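Local coordinates for protein P-granule scaffold (Caenorhabditis japonica, PDB 5W4A) that probably acts as a scaffold of germ (P) granules, whose mRNA repression needs both assembly and localized regulators, the fragment here being its N-terminal domain, at residues C[148-152]-C[153-157]. Residues are numbered along the deposited sequence; the frame is centred on the assembly and turned at random.
Sequences INSEE and NYEKF
N153 opens helix 153-160 directly after the N-cap residue E152, whose chain bends at chi2 (-54°), and a water bridges its OE1 to the N153 N-H. E155 reaches back along the connection: CG lies anti to the backbone N (chi1 -179°) and the chain runs on extended, laying CG 3.4 Å from OG of S150 and the carboxylate beside CA of S150. OE1 of E155 then takes the N-H of E151 at 3.0 Å, a nearly straight bond (169°) that arrives from above the carboxylate plane. One water links OE2 of E155 to O of N149; another gives OE1 a hydrogen bond. N of K156 donates a 3.0 Å hydrogen bond to O of E152, closing the first helical turn, while CB of S150 packs 3.6 Å from CA of K156; OG of S150 bonds back to O of K146 and NZ of K156 to O of A83. Shortening E155 to an alanine would probably leave the E151 N-H without its carboxylate mate and cost the water link to O of N149. One carboxylate thus ties the connection from helix 136-148 to the first turn of helix 153-160, directly and through water.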
ATOM      1  N   ILE C 148      -5.583   1.494  13.976  1.00 19.92           N
ATOM      2  CA  ILE C 148      -6.478   1.392  15.132  1.00 21.10           C
ATOM      3  C   ILE C 148      -6.766  -0.072  15.466  1.00 25.19           C
ATOM      4  O   ILE C 148      -6.824  -0.465  16.647  1.00 23.95           O
ATOM      5  CB  ILE C 148      -7.783   2.169  14.848  1.00 24.52           C
ATOM      6  CG1 ILE C 148      -7.505   3.680  14.805  1.00 27.34           C
ATOM      7  CG2 ILE C 148      -8.859   1.822  15.883  1.00 34.57           C
ATOM      8  CD1 ILE C 148      -8.630   4.447  14.099  1.00 32.49           C
ATOM      9  N   ASN C 149      -6.943  -0.902  14.440  1.00 21.69           N
ATOM     10  CA  ASN C 149      -7.310  -2.305  14.628  1.00 22.50           C
ATOM     11  C   ASN C 149      -6.116  -3.195  14.933  1.00 28.51           C
ATOM     12  O   ASN C 149      -6.314  -4.389  15.211  1.00 26.93           O
ATOM     13  CB  ASN C 149      -8.038  -2.806  13.387  1.00 25.40           C
ATOM     14  CG  ASN C 149      -9.503  -2.407  13.370  1.00 26.19           C
ATOM     15  OD1 ASN C 149     -10.066  -2.003  14.388  1.00 29.63           O
ATOM     16  ND2 ASN C 149     -10.132  -2.533  12.210  1.00 25.01           N
ATOM     17  N   SER C 150      -4.900  -2.655  14.887  1.00 22.11           N
ATOM     18  CA  SER C 150      -3.705  -3.430  15.202  1.00 22.79           C
ATOM     19  C   SER C 150      -3.651  -3.699  16.699  1.00 29.46           C
ATOM     20  O   SER C 150      -3.982  -2.840  17.515  1.00 30.12           O
ATOM     21  CB  SER C 150      -2.447  -2.680  14.776  1.00 23.42           C
ATOM     22  OG  SER C 150      -2.393  -2.584  13.375  1.00 24.48           O
ATOM     23  N   GLU C 151      -3.224  -4.895  17.069  1.00 24.64           N
ATOM     24  CA  GLU C 151      -3.216  -5.227  18.490  1.00 27.34           C
ATOM     25  C   GLU C 151      -1.853  -5.073  19.156  1.00 40.65           C
ATOM     26  O   GLU C 151      -1.785  -4.636  20.308  1.00 62.34           O
ATOM     27  CB  GLU C 151      -3.758  -6.647  18.704  1.00 31.62           C
ATOM     28  CG  GLU C 151      -5.299  -6.720  18.641  1.00 38.41           C
ATOM     29  CD  GLU C 151      -5.991  -5.939  19.767  1.00 38.84           C
ATOM     30  OE1 GLU C 151      -5.361  -5.721  20.832  1.00 43.45           O
ATOM     31  OE2 GLU C 151      -7.159  -5.527  19.577  1.00 54.74           O
ATOM     32  N   GLU C 152      -0.770  -5.400  18.475  1.00 26.42           N
ATOM     33  CA  GLU C 152       0.573  -5.381  19.031  1.00 29.36           C
ATOM     34  C   GLU C 152       1.418  -4.386  18.244  1.00 25.96           C
ATOM     35  O   GLU C 152       1.076  -4.017  17.115  1.00 24.08           O
ATOM     36  CB  GLU C 152       1.223  -6.780  18.993  1.00 30.34           C
ATOM     37  CG  GLU C 152       0.462  -7.847  19.780  1.00 43.83           C
ATOM     38  CD  GLU C 152       0.210  -7.447  21.230  1.00 53.57           C
ATOM     39  OE1 GLU C 152       1.020  -6.677  21.802  1.00 60.65           O
ATOM     40  OE2 GLU C 152      -0.811  -7.899  21.798  1.00 62.70           O
ATOM     41  N   ASN C 153       2.550  -3.974  18.834  1.00 24.42           N
ATOM     42  CA  ASN C 153       3.377  -2.940  18.202  1.00 25.37           C
ATOM     43  C   ASN C 153       3.856  -3.332  16.806  1.00 23.07           C
ATOM     44  O   ASN C 153       3.943  -2.479  15.923  1.00 20.56           O
ATOM     45  CB  ASN C 153       4.592  -2.615  19.069  1.00 27.76           C
ATOM     46  CG  ASN C 153       4.275  -1.670  20.191  1.00 27.38           C
ATOM     47  OD1 ASN C 153       3.147  -1.210  20.350  1.00 33.75           O
ATOM     48  ND2 ASN C 153       5.294  -1.348  20.970  1.00 40.89           N
ATOM     49  N   TYR C 154       4.243  -4.591  16.589  1.00 22.43           N
ATOM     50  CA  TYR C 154       4.829  -4.934  15.296  1.00 19.73           C
ATOM     51  C   TYR C 154       3.800  -4.790  14.179  1.00 22.20           C
ATOM     52  O   TYR C 154       4.104  -4.252  13.106  1.00 19.44           O
ATOM     53  CB  TYR C 154       5.413  -6.350  15.338  1.00 21.11           C
ATOM     54  CG  TYR C 154       6.141  -6.746  14.091  1.00 20.22           C
ATOM     55  CD1 TYR C 154       5.492  -7.473  13.098  1.00 22.42           C
ATOM     56  CD2 TYR C 154       7.467  -6.390  13.886  1.00 21.29           C
ATOM     57  CE1 TYR C 154       6.147  -7.830  11.934  1.00 22.27           C
ATOM     58  CE2 TYR C 154       8.129  -6.760  12.721  1.00 21.80           C
ATOM     59  CZ  TYR C 154       7.464  -7.472  11.755  1.00 20.48           C
ATOM     60  OH  TYR C 154       8.114  -7.865  10.613  1.00 22.61           O
ATOM     61  N   GLU C 155       2.564  -5.221  14.442  1.00 19.97           N
ATOM     62  CA  GLU C 155       1.482  -5.052  13.488  1.00 21.58           C
ATOM     63  C   GLU C 155       1.195  -3.573  13.272  1.00 22.91           C
ATOM     64  O   GLU C 155       1.013  -3.120  12.135  1.00 18.47           O
ATOM     65  CB  GLU C 155       0.227  -5.783  13.993  1.00 26.35           C
ATOM     66  CG  GLU C 155      -0.932  -5.673  13.039  1.00 27.42           C
ATOM     67  CD  GLU C 155      -2.252  -6.265  13.537  1.00 30.76           C
ATOM     68  OE1 GLU C 155      -2.382  -6.628  14.731  1.00 29.09           O
ATOM     69  OE2 GLU C 155      -3.181  -6.329  12.708  1.00 31.27           O
ATOM     70  N   LYS C 156       1.158  -2.806  14.361  1.00 20.02           N
ATOM     71  CA  LYS C 156       0.894  -1.383  14.241  1.00 20.01           C
ATOM     72  C   LYS C 156       1.969  -0.711  13.397  1.00 19.61           C
ATOM     73  O   LYS C 156       1.655   0.110  12.525  1.00 17.91           O
ATOM     74  CB  LYS C 156       0.797  -0.761  15.637  1.00 21.24           C
ATOM     75  CG  LYS C 156       0.109   0.552  15.669  1.00 24.30           C
ATOM     76  CD  LYS C 156      -0.092   1.099  17.108  1.00 33.38           C
ATOM     77  CE  LYS C 156      -0.995   2.363  17.095  1.00 38.28           C
ATOM     78  NZ  LYS C 156      -1.276   3.038  18.446  1.00 30.77           N
ATOM     79  N   PHE C 157       3.241  -1.056  13.631  1.00 20.01           N
ATOM     80  CA  PHE C 157       4.329  -0.540  12.797  1.00 17.63           C
ATOM     81  C   PHE C 157       4.154  -0.936  11.330  1.00 19.29           C
ATOM     82  O   PHE C 157       4.329  -0.106  10.426  1.00 17.30           O
ATOM     83  CB  PHE C 157       5.680  -1.032  13.320  1.00 19.14           C
ATOM     84  CG  PHE C 157       6.814  -0.614  12.456  1.00 18.45           C
ATOM     85  CD1 PHE C 157       7.224   0.711  12.446  1.00 20.35           C
ATOM     86  CD2 PHE C 157       7.452  -1.510  11.616  1.00 18.40           C
ATOM     87  CE1 PHE C 157       8.244   1.119  11.637  1.00 19.19           C
ATOM     88  CE2 PHE C 157       8.494  -1.098  10.819  1.00 17.99           C
ATOM     89  CZ  PHE C 157       8.879   0.225  10.827  1.00 19.96           C
TER
HETATM   90  O   HOH W   1      -6.089  -6.833  13.921  1.00 45.66           O
HETATM   91  O   HOH W   2       3.139  -4.702  21.545  1.00 34.08           O
HETATM   92  O   HOH W   3      -0.789  -7.780  16.421  1.00 38.92           O